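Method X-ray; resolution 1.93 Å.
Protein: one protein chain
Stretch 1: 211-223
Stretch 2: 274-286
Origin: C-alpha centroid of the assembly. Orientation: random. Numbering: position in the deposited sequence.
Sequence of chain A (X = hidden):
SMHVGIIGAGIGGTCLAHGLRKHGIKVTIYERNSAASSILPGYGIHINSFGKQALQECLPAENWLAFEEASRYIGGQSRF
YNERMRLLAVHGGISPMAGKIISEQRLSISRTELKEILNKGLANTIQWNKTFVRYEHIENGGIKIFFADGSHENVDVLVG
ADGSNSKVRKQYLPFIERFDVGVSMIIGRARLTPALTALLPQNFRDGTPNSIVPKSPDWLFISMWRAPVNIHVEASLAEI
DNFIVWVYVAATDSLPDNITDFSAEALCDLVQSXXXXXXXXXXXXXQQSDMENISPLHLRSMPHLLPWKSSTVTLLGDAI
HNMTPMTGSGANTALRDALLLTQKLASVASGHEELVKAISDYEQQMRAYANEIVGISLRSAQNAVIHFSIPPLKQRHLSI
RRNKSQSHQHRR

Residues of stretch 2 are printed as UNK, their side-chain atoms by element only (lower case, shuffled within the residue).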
# COMPACT_ATOMS: atom_id res chain seq x y z
N SER A 211 17.63 -3.07 11.20
CA SER A 211 17.68 -1.62 11.28
C SER A 211 19.07 -1.14 11.65
O SER A 211 19.66 -1.66 12.59
CB SER A 211 16.68 -1.15 12.32
OG SER A 211 15.40 -1.06 11.73
N ILE A 212 19.57 -0.15 10.91
CA ILE A 212 20.85 0.44 11.19
C ILE A 212 20.58 1.75 11.85
O ILE A 212 19.93 2.63 11.27
CB ILE A 212 21.67 0.67 9.92
CG1 ILE A 212 21.77 -0.61 9.08
CG2 ILE A 212 23.02 1.26 10.26
CD1 ILE A 212 22.22 -1.86 9.79
N VAL A 213 21.10 1.89 13.07
CA VAL A 213 20.89 3.08 13.88
C VAL A 213 22.20 3.82 14.07
O VAL A 213 22.99 3.45 14.94
CB VAL A 213 20.31 2.75 15.27
CG1 VAL A 213 19.90 4.03 15.98
CG2 VAL A 213 19.11 1.83 15.14
N PRO A 214 22.44 4.86 13.26
CA PRO A 214 23.69 5.59 13.37
C PRO A 214 23.67 6.69 14.43
O PRO A 214 22.65 6.89 15.10
CB PRO A 214 23.83 6.21 11.99
CG PRO A 214 22.42 6.50 11.62
CD PRO A 214 21.59 5.40 12.20
N LYS A 215 24.78 7.42 14.55
CA LYS A 215 24.83 8.58 15.44
C LYS A 215 24.18 9.78 14.80
O LYS A 215 23.75 10.70 15.49
CB LYS A 215 26.28 8.96 15.80
CG LYS A 215 27.09 7.85 16.44
CD LYS A 215 28.58 8.06 16.18
CE LYS A 215 29.40 6.82 16.47
NZ LYS A 215 29.61 6.66 17.93
N SER A 216 24.16 9.81 13.48
CA SER A 216 23.49 10.87 12.76
C SER A 216 21.97 10.73 12.87
O SER A 216 21.47 9.67 13.21
CB SER A 216 23.91 10.83 11.32
OG SER A 216 23.94 9.49 10.85
N PRO A 217 21.23 11.81 12.61
CA PRO A 217 19.78 11.77 12.79
C PRO A 217 19.06 11.14 11.58
O PRO A 217 18.26 11.78 10.91
CB PRO A 217 19.42 13.24 12.94
CG PRO A 217 20.44 13.97 12.12
CD PRO A 217 21.71 13.18 12.31
N ASP A 218 19.37 9.89 11.32
CA ASP A 218 18.80 9.20 10.16
C ASP A 218 18.85 7.72 10.42
O ASP A 218 19.20 7.28 11.52
CB ASP A 218 19.51 9.65 8.86
CG ASP A 218 21.04 9.59 8.94
OD1 ASP A 218 21.62 8.97 9.83
OD2 ASP A 218 21.67 10.17 8.04
N TRP A 219 18.43 6.92 9.45
CA TRP A 219 18.16 5.52 9.72
C TRP A 219 18.25 4.72 8.43
O TRP A 219 17.94 5.26 7.38
CB TRP A 219 16.74 5.42 10.26
CG TRP A 219 16.33 4.15 10.91
CD1 TRP A 219 15.93 3.00 10.29
CD2 TRP A 219 16.20 3.92 12.30
NE1 TRP A 219 15.59 2.05 11.23
CE2 TRP A 219 15.74 2.61 12.48
CE3 TRP A 219 16.43 4.71 13.43
CZ2 TRP A 219 15.50 2.06 13.73
CZ3 TRP A 219 16.18 4.17 14.67
CH2 TRP A 219 15.73 2.87 14.82
N LEU A 220 18.61 3.45 8.52
CA LEU A 220 18.55 2.54 7.35
C LEU A 220 17.85 1.26 7.72
O LEU A 220 18.26 0.54 8.67
CB LEU A 220 19.92 2.23 6.78
CG LEU A 220 19.93 1.48 5.44
CD1 LEU A 220 19.56 2.39 4.26
CD2 LEU A 220 21.31 0.92 5.18
N PHE A 221 16.75 0.99 7.02
CA PHE A 221 15.94 -0.19 7.25
C PHE A 221 16.23 -1.17 6.11
O PHE A 221 16.31 -0.74 4.96
CB PHE A 221 14.45 0.17 7.34
CG PHE A 221 13.56 -1.01 7.51
CD1 PHE A 221 13.61 -1.76 8.69
CD2 PHE A 221 12.73 -1.45 6.49
CE1 PHE A 221 12.83 -2.89 8.84
CE2 PHE A 221 11.94 -2.58 6.64
CZ PHE A 221 11.98 -3.29 7.82
N ILE A 222 16.43 -2.44 6.43
CA ILE A 222 16.72 -3.46 5.41
C ILE A 222 15.75 -4.63 5.53
O ILE A 222 15.58 -5.20 6.61
CB ILE A 222 18.15 -4.00 5.56
CG1 ILE A 222 19.16 -2.85 5.41
CG2 ILE A 222 18.45 -5.10 4.54
CD1 ILE A 222 20.58 -3.20 5.75
N SER A 223 15.14 -5.03 4.42
CA SER A 223 14.25 -6.19 4.45
C SER A 223 14.26 -6.86 3.11
O SER A 223 15.24 -6.71 2.36
CB SER A 223 12.83 -5.76 4.86
OG SER A 223 12.01 -6.90 5.10
N UNK A 274 25.73 9.84 2.62
CA UNK A 274 25.21 9.86 3.99
C UNK A 274 25.80 8.73 4.85
O UNK A 274 25.78 8.81 6.07
n UNK A 274 23.91 13.97 1.91
c UNK A 274 23.69 9.77 3.98
c UNK A 274 23.02 10.96 3.30
c UNK A 274 22.77 14.16 2.58
c UNK A 274 23.23 12.25 4.09
n UNK A 274 22.43 13.36 3.59
n UNK A 274 21.96 15.15 2.23
N UNK A 275 26.34 7.69 4.21
CA UNK A 275 26.87 6.53 4.92
C UNK A 275 28.37 6.48 4.98
O UNK A 275 28.94 5.42 5.15
c UNK A 275 25.19 3.11 2.05
c UNK A 275 26.36 5.26 4.24
se UNK A 275 24.16 3.43 3.70
c UNK A 275 24.85 5.18 4.31
N UNK A 276 29.04 7.63 4.84
CA UNK A 276 30.50 7.63 4.91
C UNK A 276 30.84 7.16 6.32
O UNK A 276 30.30 7.66 7.32
c UNK A 276 32.64 8.96 4.79
c UNK A 276 30.80 9.48 3.20
c UNK A 276 30.94 10.97 2.98
c UNK A 276 31.12 9.02 4.63
N UNK A 277 31.69 6.15 6.39
CA UNK A 277 32.15 5.53 7.64
C UNK A 277 31.30 4.35 8.07
O UNK A 277 31.73 3.55 8.90
o UNK A 277 31.12 6.75 9.53
c UNK A 277 32.33 6.54 8.80
N UNK A 278 30.10 4.18 7.50
CA UNK A 278 29.28 3.04 7.88
C UNK A 278 29.88 1.78 7.28
O UNK A 278 30.68 1.82 6.33
c UNK A 278 24.59 3.62 7.41
c UNK A 278 27.53 5.51 8.37
c UNK A 278 22.99 5.34 8.00
c UNK A 278 27.82 3.16 7.40
c UNK A 278 23.29 4.06 7.50
c UNK A 278 23.98 6.19 8.42
c UNK A 278 25.31 5.74 8.31
c UNK A 278 25.63 4.47 7.82
c UNK A 278 27.05 4.34 7.86
n UNK A 278 26.48 6.36 8.66
N UNK A 279 29.43 0.65 7.79
CA UNK A 279 29.97 -0.62 7.40
C UNK A 279 29.93 -0.88 5.89
O UNK A 279 28.92 -0.61 5.23
o UNK A 279 30.99 -3.22 8.82
o UNK A 279 29.66 -3.88 7.16
c UNK A 279 30.03 -3.05 8.01
c UNK A 279 29.26 -1.75 8.09
N UNK A 280 31.03 -1.42 5.34
CA UNK A 280 31.11 -1.65 3.90
C UNK A 280 29.97 -2.48 3.29
O UNK A 280 29.64 -2.28 2.15
c UNK A 280 32.44 -2.40 3.74
c UNK A 280 32.34 -1.63 6.00
c UNK A 280 33.29 -1.87 4.84
N UNK A 281 29.40 -3.42 4.05
CA UNK A 281 28.29 -4.26 3.55
C UNK A 281 27.08 -3.41 3.15
O UNK A 281 26.38 -3.70 2.16
c UNK A 281 27.89 -5.29 4.61
o UNK A 281 27.46 -4.66 5.83
N UNK A 282 26.88 -2.32 3.87
CA UNK A 282 25.78 -1.41 3.59
C UNK A 282 26.08 -0.69 2.30
O UNK A 282 25.19 -0.50 1.48
c UNK A 282 23.92 -1.85 5.97
c UNK A 282 25.36 -0.23 7.25
c UNK A 282 25.60 -0.44 4.75
c UNK A 282 25.27 -1.16 6.04
N UNK A 283 27.34 -0.34 2.08
CA UNK A 283 27.72 0.28 0.80
C UNK A 283 27.52 -0.65 -0.38
O UNK A 283 27.04 -0.23 -1.43
n UNK A 283 29.13 3.29 1.23
c UNK A 283 29.28 2.02 1.73
c UNK A 283 29.16 0.80 0.88
c UNK A 283 29.42 2.15 3.07
c UNK A 283 29.25 4.16 2.21
n UNK A 283 29.43 3.50 3.34
N UNK A 284 27.94 -1.90 -0.20
CA UNK A 284 27.81 -2.93 -1.24
C UNK A 284 26.34 -3.09 -1.66
O UNK A 284 26.01 -3.10 -2.84
c UNK A 284 28.35 -4.27 -0.70
o UNK A 284 29.72 -4.08 -0.29
c UNK A 284 28.26 -5.37 -1.75
N UNK A 285 25.45 -3.14 -0.66
CA UNK A 285 24.02 -3.24 -0.92
C UNK A 285 23.54 -2.09 -1.80
O UNK A 285 22.89 -2.29 -2.83
c UNK A 285 21.21 -3.48 1.79
c UNK A 285 23.26 -3.27 0.42
c UNK A 285 21.75 -3.36 0.39
c UNK A 285 21.30 -4.55 -0.44
N UNK A 286 23.86 -0.86 -1.41
CA UNK A 286 23.35 0.29 -2.12
C UNK A 286 23.98 0.36 -3.54
O UNK A 286 23.28 0.59 -4.53
c UNK A 286 23.56 1.59 -1.31
c UNK A 286 23.21 2.83 -2.12
c UNK A 286 22.73 1.54 -0.04
O HOH W 1 26.43 8.96 9.88
O HOH W 2 24.38 10.52 7.68

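Position 274 has seven side-chain atoms: three carbons, a nitrogen, then a carbon carrying two more nitrogens. CA to CB points toward stretch 1, yet no atom comes within 4.5 Å of it. This guanidinium chain is Arg274. Its backbone O accepts from water 2, which also donates to OD2 of Asp218.

Position 275 has two carbons, a selenium and a last carbon, unbranched. CA to CB points sideways, but the chain end comes nearer, and the selenium lies 4.1 Å from CD2 of Leu220. This is Met275, as selenomethionine.

Position 276 has four carbons, forked at the first, with one arm two carbons long. It is exposed and does not reach stretch 1. It is Ile276.

Position 277 has one carbon and one oxygen. The oxygen donates to O of Ile276 at 2.5 Å. This is Ser277. Its phi is positive, at 92°, as the third residue of a type II turn commonly has.

Position 278 has one carbon, then fused five- and six-membered rings that hold eight carbons and one nitrogen. Carbons of the six-membered ring lie 3.6 Å from CG of Pro214 and 3.9 Å from both CG2 of Ile212 and CB of Leu220. Ser216 OG, Asp218 OD1 and Leu220 CB lie at the ring edge. Only Trp fits, so this is Trp278.

Position 279 has two carbons, the second carrying two oxygens. One oxygen accepts from the backbone N of position 281 and caps the helix. With no side-chain nitrogen, it is Asp279.

Position 280 has three carbons closing a ring onto its backbone N. It is Pro280, in the first turn of the helix.

Position 281 has one carbon and one oxygen. It is Ser281, whose OG donates to OD2 of Asp279 at 2.7 Å.

Position 282 has four carbons, forked at the second. One tip lies 3.6 Å from CD1 of Ile222. This is Leu282.

Position 283 has one carbon and a five-membered ring of three carbons and two nitrogens: His283. NE2 donates to O of Met275 at 2.7 Å.

Position 284 has a carbon carrying one oxygen and one carbon. It is Thr284, out of reach.

Position 285 has four carbons, forked at the second. One tip lies 4.0 Å from CD1 of Ile222. This is Leu285.

Position 286 has a carbon carrying two carbons: Val286.

The contact works by apolar packing, with Trp278 covered most. No direct hydrogen bond crosses. Water 1 bridges instead, accepting from NE1 of Trp278 and donating to OG of Ser216.

Stretch 2 274-286: RMISWDPSLHTLV
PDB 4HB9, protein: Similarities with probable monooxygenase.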